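PDB 6LPH: suppressor of fused homolog, which probably binds and sequesters DNA-binding transcription factors, this chain being the N-terminal part of the full-length protein. Local coordinates for residues T105-K110 / G227-T232; L150-N155 / T190-Q195; F200-E205 / S239-F244. All blocks are in the same frame, centred on the assembly; numbering follows the deposited sequence.

Contact 1 of 3, residues T105-K110 / G227-T232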
loop_
_atom_site.group_PDB
_atom_site.type_symbol
_atom_site.label_atom_id
_atom_site.label_comp_id
_atom_site.label_asym_id
_atom_site.label_seq_id
_atom_site.Cartn_x
_atom_site.Cartn_y
_atom_site.Cartn_z
ATOM N N THR A 105 2.639 -1.014 2.194
ATOM C CA THR A 105 2.773 0.120 1.284
ATOM C C THR A 105 2.129 -0.172 -0.088
ATOM O O THR A 105 1.838 -1.334 -0.422
ATOM C CB THR A 105 4.222 0.621 1.118
ATOM O OG1 THR A 105 4.928 -0.233 0.224
ATOM C CG2 THR A 105 4.990 0.657 2.494
ATOM N N PHE A 106 1.900 0.877 -0.870
ATOM C CA PHE A 106 1.302 0.678 -2.192
ATOM C C PHE A 106 1.759 1.843 -3.072
ATOM O O PHE A 106 1.881 2.976 -2.591
ATOM C CB PHE A 106 -0.211 0.616 -2.041
ATOM C CG PHE A 106 -0.986 0.429 -3.347
ATOM C CD1 PHE A 106 -0.769 -0.693 -4.170
ATOM C CD2 PHE A 106 -1.977 1.334 -3.705
ATOM C CE1 PHE A 106 -1.502 -0.904 -5.333
ATOM C CE2 PHE A 106 -2.752 1.124 -4.880
ATOM C CZ PHE A 106 -2.495 0.017 -5.698
ATOM N N ARG A 107 2.115 1.538 -4.318
ATOM C CA ARG A 107 2.526 2.587 -5.271
ATOM C C ARG A 107 1.546 2.621 -6.423
ATOM O O ARG A 107 1.357 1.627 -7.154
ATOM C CB ARG A 107 3.938 2.378 -5.767
ATOM C CG ARG A 107 4.970 2.491 -4.610
ATOM C CD ARG A 107 6.385 2.307 -5.101
ATOM N NE ARG A 107 7.329 2.271 -3.975
ATOM C CZ ARG A 107 7.852 3.359 -3.396
ATOM N NH1 ARG A 107 7.556 4.595 -3.872
ATOM N NH2 ARG A 107 8.716 3.230 -2.378
ATOM N N LEU A 108 0.920 3.763 -6.592
ATOM C CA LEU A 108 -0.173 3.851 -7.575
ATOM C C LEU A 108 0.122 4.868 -8.698
ATOM O O LEU A 108 0.268 6.065 -8.440
ATOM C CB LEU A 108 -1.473 4.162 -6.853
ATOM C CG LEU A 108 -2.673 4.506 -7.773
ATOM C CD1 LEU A 108 -3.080 3.305 -8.611
ATOM C CD2 LEU A 108 -3.847 5.012 -6.926
ATOM N N ALA A 109 0.201 4.380 -9.939
ATOM C CA ALA A 109 0.544 5.221 -11.089
ATOM C C ALA A 109 -0.509 6.304 -11.283
ATOM O O ALA A 109 -1.712 6.057 -11.146
ATOM C CB ALA A 109 0.693 4.374 -12.363
ATOM N N LYS A 110 -0.043 7.521 -11.551
ATOM C CA LYS A 110 -0.941 8.613 -11.850
ATOM C C LYS A 110 -1.531 8.310 -13.196
ATOM O O LYS A 110 -0.844 7.797 -14.080
ATOM C CB LYS A 110 -0.206 9.965 -11.867
ATOM C CG LYS A 110 0.384 10.332 -10.503
ATOM C CD LYS A 110 0.743 11.797 -10.437
ATOM C CE LYS A 110 1.547 12.064 -9.175
ATOM N NZ LYS A 110 2.056 13.465 -9.130
ATOM N N GLY A 227 8.093 -0.987 -13.686
ATOM C CA GLY A 227 9.479 -0.538 -13.525
ATOM C C GLY A 227 10.158 -1.076 -12.266
ATOM O O GLY A 227 9.613 -1.958 -11.558
ATOM N N ASP A 228 11.340 -0.532 -11.973
ATOM C CA ASP A 228 12.155 -0.990 -10.836
ATOM C C ASP A 228 11.399 -1.065 -9.515
ATOM O O ASP A 228 11.629 -1.980 -8.705
ATOM C CB ASP A 228 13.263 0.025 -10.616
ATOM C CG ASP A 228 14.603 -0.574 -10.637
ATOM O OD1 ASP A 228 14.814 -1.563 -9.883
ATOM O OD2 ASP A 228 15.463 -0.041 -11.408
ATOM N N TRP A 229 10.510 -0.095 -9.278
ATOM C CA TRP A 229 9.838 -0.005 -7.979
ATOM C C TRP A 229 8.455 -0.570 -7.933
ATOM O O TRP A 229 7.726 -0.318 -6.965
ATOM C CB TRP A 229 9.785 1.437 -7.508
ATOM C CG TRP A 229 11.098 1.982 -7.026
ATOM C CD1 TRP A 229 12.378 1.438 -7.182
ATOM C CD2 TRP A 229 11.301 3.254 -6.338
ATOM N NE1 TRP A 229 13.323 2.263 -6.637
ATOM C CE2 TRP A 229 12.748 3.371 -6.110
ATOM C CE3 TRP A 229 10.456 4.278 -5.904
ATOM C CZ2 TRP A 229 13.304 4.476 -5.461
ATOM C CZ3 TRP A 229 11.028 5.384 -5.241
ATOM C CH2 TRP A 229 12.414 5.476 -5.036
ATOM N N LEU A 230 8.089 -1.336 -8.965
ATOM C CA LEU A 230 6.835 -2.111 -8.983
ATOM C C LEU A 230 5.610 -1.229 -8.709
ATOM O O LEU A 230 4.814 -1.491 -7.822
ATOM C CB LEU A 230 6.922 -3.308 -8.016
ATOM C CG LEU A 230 7.923 -4.402 -8.436
ATOM C CD1 LEU A 230 8.206 -5.400 -7.311
ATOM C CD2 LEU A 230 7.477 -5.119 -9.709
ATOM N N VAL A 231 5.483 -0.160 -9.484
ATOM C CA VAL A 231 4.339 0.709 -9.379
ATOM C C VAL A 231 3.146 0.002 -10.021
ATOM O O VAL A 231 3.255 -0.559 -11.118
ATOM C CB VAL A 231 4.619 2.058 -10.074
ATOM C CG1 VAL A 231 3.343 2.912 -10.191
ATOM C CG2 VAL A 231 5.730 2.801 -9.325
ATOM N N THR A 232 2.017 0.031 -9.333
ATOM C CA THR A 232 0.773 -0.523 -9.905
ATOM C C THR A 232 0.019 0.491 -10.774
ATOM O O THR A 232 -0.301 1.585 -10.299
ATOM C CB THR A 232 -0.163 -0.972 -8.776
ATOM O OG1 THR A 232 0.505 -1.958 -7.988
ATOM C CG2 THR A 232 -1.496 -1.539 -9.334
HETATM O O HOH W 1 2.408 -1.237 -6.029
#
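A single beta bridge between Leu108 and Thr232 fastens the loop that follows helix 201-219 to the end of strand 97-109, an inner strand of the mixed sheet. Two backbone bonds make the bridge: Thr232 N gives its proton to Arg107 O at 2.8 Å, and Ala109 N gives its own to Thr232 O at 2.9 Å, the latter almost straight (178°). Leu108 CA makes a CH...O contact with the same oxygen, Thr232 O. Val231 CG1 packs on Ala109 CB at 3.7 Å; the Phe106 ring and the Thr232 side chain cross at about a right angle, Phe106 CE1 lying 3.5 Å from Thr232 OG1. The hydroxyl is hydrogen-bonded to Gly198 N and to a water that accepts from Arg107 N and also lies within bonding distance of Leu230 O; the water thus links strand and loop beside the bridge.

Ahead of the bridge, a type I turn from Gly227 to Leu230 brings Trp229 up to Arg107. The arginine chain is extended from CG to NE, with CD 3.5 Å from Trp229 O, and Trp229 CE3 lies over one face of the guanidinium, offset toward its rim, the two planes 52° apart. Gln195, Gln180 and His71 bond the guanidinium, while Asp178 forms a salt bridge with it; together they would fix its rotation. Trp229 CE3 sits closest to NH1 of Arg107, 3.6 Å away.

Contact 2 of 3, residues L150-N155 / T190-Q195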
loop_
_atom_site.group_PDB
_atom_site.type_symbol
_atom_site.label_atom_id
_atom_site.label_comp_id
_atom_site.label_asym_id
_atom_site.label_seq_id
_atom_site.Cartn_x
_atom_site.Cartn_y
_atom_site.Cartn_z
ATOM N N LEU A 150 2.563 -11.069 6.226
ATOM C CA LEU A 150 2.903 -11.162 4.812
ATOM C C LEU A 150 4.401 -11.164 4.693
ATOM O O LEU A 150 5.057 -10.491 5.478
ATOM C CB LEU A 150 2.325 -9.973 4.052
ATOM C CG LEU A 150 0.784 -9.920 4.009
ATOM C CD1 LEU A 150 0.309 -8.590 3.428
ATOM C CD2 LEU A 150 0.240 -11.080 3.183
ATOM N N CYS A 151 4.930 -11.941 3.745
ATOM C CA CYS A 151 6.371 -11.993 3.459
ATOM C C CYS A 151 6.610 -11.601 1.993
ATOM O O CYS A 151 5.718 -11.743 1.148
ATOM C CB CYS A 151 6.953 -13.404 3.674
ATOM S SG CYS A 151 6.453 -14.315 5.168
ATOM N N PHE A 152 7.817 -11.148 1.687
ATOM C CA PHE A 152 8.187 -10.846 0.300
ATOM C C PHE A 152 8.076 -12.099 -0.578
ATOM O O PHE A 152 8.571 -13.175 -0.225
ATOM C CB PHE A 152 9.587 -10.235 0.220
ATOM C CG PHE A 152 9.840 -9.182 1.255
ATOM C CD1 PHE A 152 8.878 -8.192 1.516
ATOM C CD2 PHE A 152 11.036 -9.184 1.999
ATOM C CE1 PHE A 152 9.106 -7.216 2.490
ATOM C CE2 PHE A 152 11.269 -8.208 2.976
ATOM C CZ PHE A 152 10.310 -7.225 3.220
ATOM N N GLY A 153 7.392 -11.955 -1.699
ATOM C CA GLY A 153 7.158 -13.076 -2.577
ATOM C C GLY A 153 5.759 -13.671 -2.435
ATOM O O GLY A 153 5.344 -14.406 -3.314
ATOM N N ASP A 154 5.040 -13.348 -1.357
ATOM C CA ASP A 154 3.701 -13.899 -1.105
ATOM C C ASP A 154 2.733 -13.383 -2.159
ATOM O O ASP A 154 2.990 -12.347 -2.832
ATOM C CB ASP A 154 3.146 -13.518 0.290
ATOM C CG ASP A 154 3.755 -14.333 1.425
ATOM O OD1 ASP A 154 3.478 -14.024 2.615
ATOM O OD2 ASP A 154 4.522 -15.274 1.146
ATOM N N ASN A 155 1.626 -14.094 -2.301
ATOM C CA ASN A 155 0.538 -13.602 -3.150
ATOM C C ASN A 155 -0.724 -13.521 -2.304
ATOM O O ASN A 155 -0.863 -14.248 -1.327
ATOM C CB ASN A 155 0.334 -14.519 -4.382
ATOM C CG ASN A 155 -0.105 -15.938 -4.014
ATOM O OD1 ASN A 155 0.719 -16.866 -3.871
ATOM N ND2 ASN A 155 -1.399 -16.119 -3.865
ATOM N N THR A 190 11.057 -4.934 15.003
ATOM C CA THR A 190 11.383 -4.749 13.588
ATOM C C THR A 190 10.070 -4.503 12.824
ATOM O O THR A 190 9.009 -5.006 13.199
ATOM C CB THR A 190 12.096 -5.972 12.979
ATOM O OG1 THR A 190 11.274 -7.130 13.164
ATOM C CG2 THR A 190 13.505 -6.227 13.657
ATOM N N VAL A 191 10.182 -3.734 11.751
ATOM C CA VAL A 191 9.052 -3.426 10.840
ATOM C C VAL A 191 9.589 -3.574 9.422
ATOM O O VAL A 191 10.464 -2.807 9.018
ATOM C CB VAL A 191 8.548 -1.998 11.055
ATOM C CG1 VAL A 191 7.440 -1.609 10.018
ATOM C CG2 VAL A 191 8.003 -1.840 12.473
ATOM N N ASP A 192 9.085 -4.574 8.685
ATOM C CA ASP A 192 9.349 -4.703 7.237
ATOM C C ASP A 192 8.303 -3.847 6.523
ATOM O O ASP A 192 7.149 -3.870 6.916
ATOM C CB ASP A 192 9.062 -6.148 6.779
ATOM C CG ASP A 192 10.159 -7.126 7.144
ATOM O OD1 ASP A 192 11.179 -6.697 7.714
ATOM O OD2 ASP A 192 10.013 -8.342 6.842
ATOM N N PHE A 193 8.658 -3.145 5.453
ATOM C CA PHE A 193 7.625 -2.472 4.640
ATOM C C PHE A 193 7.243 -3.368 3.469
ATOM O O PHE A 193 8.039 -3.576 2.543
ATOM C CB PHE A 193 8.072 -1.059 4.240
ATOM C CG PHE A 193 8.157 -0.123 5.428
ATOM C CD1 PHE A 193 9.348 -0.007 6.185
ATOM C CD2 PHE A 193 7.041 0.570 5.843
ATOM C CE1 PHE A 193 9.405 0.819 7.316
ATOM C CE2 PHE A 193 7.088 1.383 6.978
ATOM C CZ PHE A 193 8.261 1.517 7.713
ATOM N N CYS A 194 6.033 -3.952 3.548
ATOM C CA CYS A 194 5.569 -4.908 2.554
ATOM C C CYS A 194 4.755 -4.168 1.506
ATOM O O CYS A 194 3.619 -3.727 1.763
ATOM C CB CYS A 194 4.721 -6.003 3.212
ATOM S SG CYS A 194 5.771 -7.097 4.188
ATOM N N GLN A 195 5.335 -4.035 0.316
ATOM C CA GLN A 195 4.659 -3.304 -0.745
ATOM C C GLN A 195 3.753 -4.233 -1.533
ATOM O O GLN A 195 4.184 -5.245 -2.118
ATOM C CB GLN A 195 5.652 -2.627 -1.685
ATOM C CG GLN A 195 4.980 -1.758 -2.750
ATOM C CD GLN A 195 5.992 -1.082 -3.635
ATOM O OE1 GLN A 195 6.866 -0.343 -3.157
ATOM N NE2 GLN A 195 5.901 -1.340 -4.930
#
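The backbones of Phe152 and Cys194 come no nearer than 6.9 Å between CA atoms, and no hydrogen bond joins them: a type II beta turn, Cys151 to Asp154, leans on strand 189-199 of the mixed sheet. Two internal bonds brace the turn: Asp154 N bonds to Cys151 O, and Cys151 N returns a bond to Asp154 OD1, met from above the carboxylate plane, at 2.8 Å. Val175 of strand 172-186 adds backbone bonds to Gly153 and Asp154. Gly153 takes a positive phi (101°) at which a CB would jam against the preceding carbonyl oxygen.

Contact with the strand is made mainly by Phe152. Its CG stands anti to the carbonyl carbon (chi1 -44°), and the far end of the ring comes up to the strand. CZ lies 3.8 Å from Asp192 OD2, the ring and carboxylate planes being 27° apart, while CE1 is 3.8 Å from Phe193 O. Cys194, its CB directed toward the turn, makes an oblique sulfur-aromatic contact, SG being 4.8 Å from the ring centroid. Phe102 and Leu104 of strand 97-109 touch Cys194 and Leu150. The sulfur touches ring and backbone: Cys194 SG is 3.7 Å from Phe152 CE1 and equally far from Leu150 O.

Contact 3 of 3, residues F200-E205 / S239-F244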
loop_
_atom_site.group_PDB
_atom_site.type_symbol
_atom_site.label_atom_id
_atom_site.label_comp_id
_atom_site.label_asym_id
_atom_site.label_seq_id
_atom_site.Cartn_x
_atom_site.Cartn_y
_atom_site.Cartn_z
ATOM N N PHE A 200 -2.248 -9.315 -12.714
ATOM C CA PHE A 200 -3.231 -10.007 -13.567
ATOM C C PHE A 200 -3.458 -11.399 -13.008
ATOM O O PHE A 200 -2.662 -11.917 -12.166
ATOM C CB PHE A 200 -2.688 -10.146 -15.011
ATOM C CG PHE A 200 -2.880 -8.926 -15.871
ATOM C CD1 PHE A 200 -3.636 -9.004 -17.042
ATOM C CD2 PHE A 200 -2.271 -7.695 -15.540
ATOM C CE1 PHE A 200 -3.810 -7.877 -17.846
ATOM C CE2 PHE A 200 -2.452 -6.567 -16.343
ATOM C CZ PHE A 200 -3.234 -6.658 -17.493
ATOM N N ASP A 201 -4.536 -12.001 -13.471
ATOM C CA ASP A 201 -4.866 -13.373 -13.112
ATOM C C ASP A 201 -3.728 -14.319 -13.443
ATOM O O ASP A 201 -3.414 -15.168 -12.616
ATOM C CB ASP A 201 -6.125 -13.870 -13.838
ATOM C CG ASP A 201 -7.423 -13.289 -13.265
ATOM O OD1 ASP A 201 -7.400 -12.366 -12.428
ATOM O OD2 ASP A 201 -8.501 -13.757 -13.689
ATOM N N ASP A 202 -3.135 -14.201 -14.644
ATOM C CA ASP A 202 -2.062 -15.140 -15.022
ATOM C C ASP A 202 -0.792 -14.918 -14.191
ATOM O O ASP A 202 -0.097 -15.876 -13.836
ATOM C CB ASP A 202 -1.777 -15.174 -16.547
ATOM C CG ASP A 202 -1.335 -13.817 -17.124
ATOM O OD1 ASP A 202 -1.473 -12.779 -16.446
ATOM O OD2 ASP A 202 -0.868 -13.786 -18.285
ATOM N N GLU A 203 -0.518 -13.658 -13.853
ATOM C CA GLU A 203 0.618 -13.323 -12.975
ATOM C C GLU A 203 0.433 -13.967 -11.589
ATOM O O GLU A 203 1.380 -14.548 -11.005
ATOM C CB GLU A 203 0.791 -11.792 -12.884
ATOM C CG GLU A 203 1.412 -11.194 -14.154
ATOM C CD GLU A 203 1.135 -9.710 -14.399
ATOM O OE1 GLU A 203 1.562 -9.227 -15.476
ATOM O OE2 GLU A 203 0.518 -9.021 -13.548
ATOM N N LEU A 204 -0.789 -13.866 -11.070
ATOM C CA LEU A 204 -1.122 -14.490 -9.789
ATOM C C LEU A 204 -0.967 -16.004 -9.911
ATOM O O LEU A 204 -0.337 -16.645 -9.066
ATOM C CB LEU A 204 -2.552 -14.149 -9.340
ATOM C CG LEU A 204 -2.960 -15.067 -8.185
ATOM C CD1 LEU A 204 -2.267 -14.591 -6.916
ATOM C CD2 LEU A 204 -4.469 -15.184 -8.024
ATOM N N GLU A 205 -1.519 -16.557 -10.982
ATOM C CA GLU A 205 -1.441 -18.008 -11.191
ATOM C C GLU A 205 0.009 -18.503 -11.127
ATOM O O GLU A 205 0.294 -19.492 -10.458
ATOM C CB GLU A 205 -2.126 -18.407 -12.511
ATOM C CG GLU A 205 -2.715 -19.801 -12.465
ATOM C CD GLU A 205 -4.173 -19.872 -12.943
ATOM O OE1 GLU A 205 -4.580 -20.974 -13.359
ATOM O OE2 GLU A 205 -4.919 -18.842 -12.911
ATOM N N SER A 239 -0.619 -8.499 -19.480
ATOM C CA SER A 239 0.234 -9.069 -18.443
ATOM C C SER A 239 1.639 -9.156 -18.954
ATOM O O SER A 239 1.898 -9.037 -20.167
ATOM C CB SER A 239 -0.225 -10.469 -18.035
ATOM O OG SER A 239 0.064 -11.405 -19.056
ATOM N N VAL A 240 2.559 -9.422 -18.031
ATOM C CA VAL A 240 3.962 -9.540 -18.386
ATOM C C VAL A 240 4.180 -10.691 -19.373
ATOM O O VAL A 240 5.029 -10.608 -20.269
ATOM C CB VAL A 240 4.839 -9.703 -17.120
ATOM C CG1 VAL A 240 4.627 -11.075 -16.464
ATOM C CG2 VAL A 240 6.303 -9.437 -17.450
ATOM N N PHE A 241 3.409 -11.768 -19.204
ATOM C CA PHE A 241 3.529 -12.926 -20.070
ATOM C C PHE A 241 2.998 -12.634 -21.482
ATOM O O PHE A 241 3.460 -13.242 -22.453
ATOM C CB PHE A 241 2.798 -14.132 -19.442
ATOM C CG PHE A 241 3.313 -14.502 -18.079
ATOM C CD1 PHE A 241 2.509 -14.342 -16.946
ATOM C CD2 PHE A 241 4.616 -14.964 -17.920
ATOM C CE1 PHE A 241 2.993 -14.653 -15.686
ATOM C CE2 PHE A 241 5.106 -15.279 -16.662
ATOM C CZ PHE A 241 4.296 -15.124 -15.540
ATOM N N GLU A 242 2.013 -11.742 -21.592
ATOM C CA GLU A 242 1.536 -11.261 -22.908
ATOM C C GLU A 242 2.568 -10.327 -23.535
ATOM O O GLU A 242 2.834 -10.418 -24.731
ATOM C CB GLU A 242 0.206 -10.502 -22.808
ATOM C CG GLU A 242 -1.006 -11.340 -22.481
ATOM C CD GLU A 242 -2.234 -10.484 -22.231
ATOM O OE1 GLU A 242 -2.433 -10.027 -21.083
ATOM O OE2 GLU A 242 -3.008 -10.272 -23.187
ATOM N N LEU A 243 3.146 -9.428 -22.743
ATOM C CA LEU A 243 4.087 -8.435 -23.296
ATOM C C LEU A 243 5.435 -9.045 -23.668
ATOM O O LEU A 243 6.051 -8.657 -24.677
ATOM C CB LEU A 243 4.290 -7.247 -22.334
ATOM C CG LEU A 243 3.072 -6.320 -22.140
ATOM C CD1 LEU A 243 3.206 -5.452 -20.891
ATOM C CD2 LEU A 243 2.766 -5.467 -23.367
ATOM N N PHE A 244 5.882 -9.985 -22.842
ATOM C CA PHE A 244 7.175 -10.625 -22.990
ATOM C C PHE A 244 7.047 -12.148 -22.900
ATOM O O PHE A 244 7.407 -12.753 -21.879
ATOM C CB PHE A 244 8.155 -10.076 -21.943
ATOM C CG PHE A 244 8.236 -8.577 -21.932
ATOM C CD1 PHE A 244 8.914 -7.894 -22.944
ATOM C CD2 PHE A 244 7.617 -7.839 -20.925
ATOM C CE1 PHE A 244 8.977 -6.501 -22.947
ATOM C CE2 PHE A 244 7.685 -6.446 -20.919
ATOM C CZ PHE A 244 8.362 -5.775 -21.934
HETATM O O HOH W 2 -2.953 -12.491 -19.556
#
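Ser239 and Asp202 bring together the N-terminal ends of two helices, the long helix 201-219 and the single turn 240-243, which meet through a capping box on the short helix and carboxylates of the long one. Ser239 is the N-cap of the short helix and forms the capping box with Glu242: its OG accepts from Glu242 N, and its own N gives a straight bond (172°) to Glu242 OE1. OG, set between the backbone N and the carbonyl carbon (chi1 72°), faces Glu242 N, and its own proton goes to Asp202 OD2 at 2.7 Å, on the syn lone pair. A water is held weakly by Asp202 OD2 and Glu242 OE1.

Glu203 also crosses to the short helix. Its chain is extended beyond CG, and OE1 accepts from Val240 N at 2.7 Å, met nearly along its C-O axis. OE2 turns back to its own helix and takes the N-H of Phe200, the N-cap residue, at 2.9 Å. One carboxylate therefore serves the starts of both helices, and Arg236 adds a salt bridge to OE1; the arginine and the two helix starts would be expected to favour its charged form. An alanine in place of Glu203 would probably leave Val240 N, Phe200 N and the Arg236 guanidinium without this shared acceptor.

Two rings close the contact. Phe241 presents its edge to Asp202 and Glu203, CE1 lying 3.8 Å from Glu203 CA. Phe200 instead offers a face: Ser239 CB makes a CH-pi contact 4.1 Å from the ring centroid, and Ser239 N lies over the ring's rim, 3.6 Å from Phe200 CE1.

How the contacts relate
From the N terminus, 105-110 opens contact 1, and 150-155 then opens contact 2, which closes with 190-195 while contact 1 is still open. Next, 200-205 opens contact 3; 227-232 closes contact 1, and 239-244 closes contact 3. Contact 2 is therefore enclosed by contact 1 and precedes contact 3, whereas contacts 1 and 3 cross. Contact 1 ties the loop after helix 201-219 to strand 97-109, and contact 2 the loop after helix 131-146 to neighbouring strand 189-199, where Thr105 N bonds Cys194 O. Contact 3 joins the start of helix 201-219, which follows strand 189-199, to helix 240-243; its centre lies about 17 Å from that of contact 1, and Leu204 brushes Asn155 of contact 2.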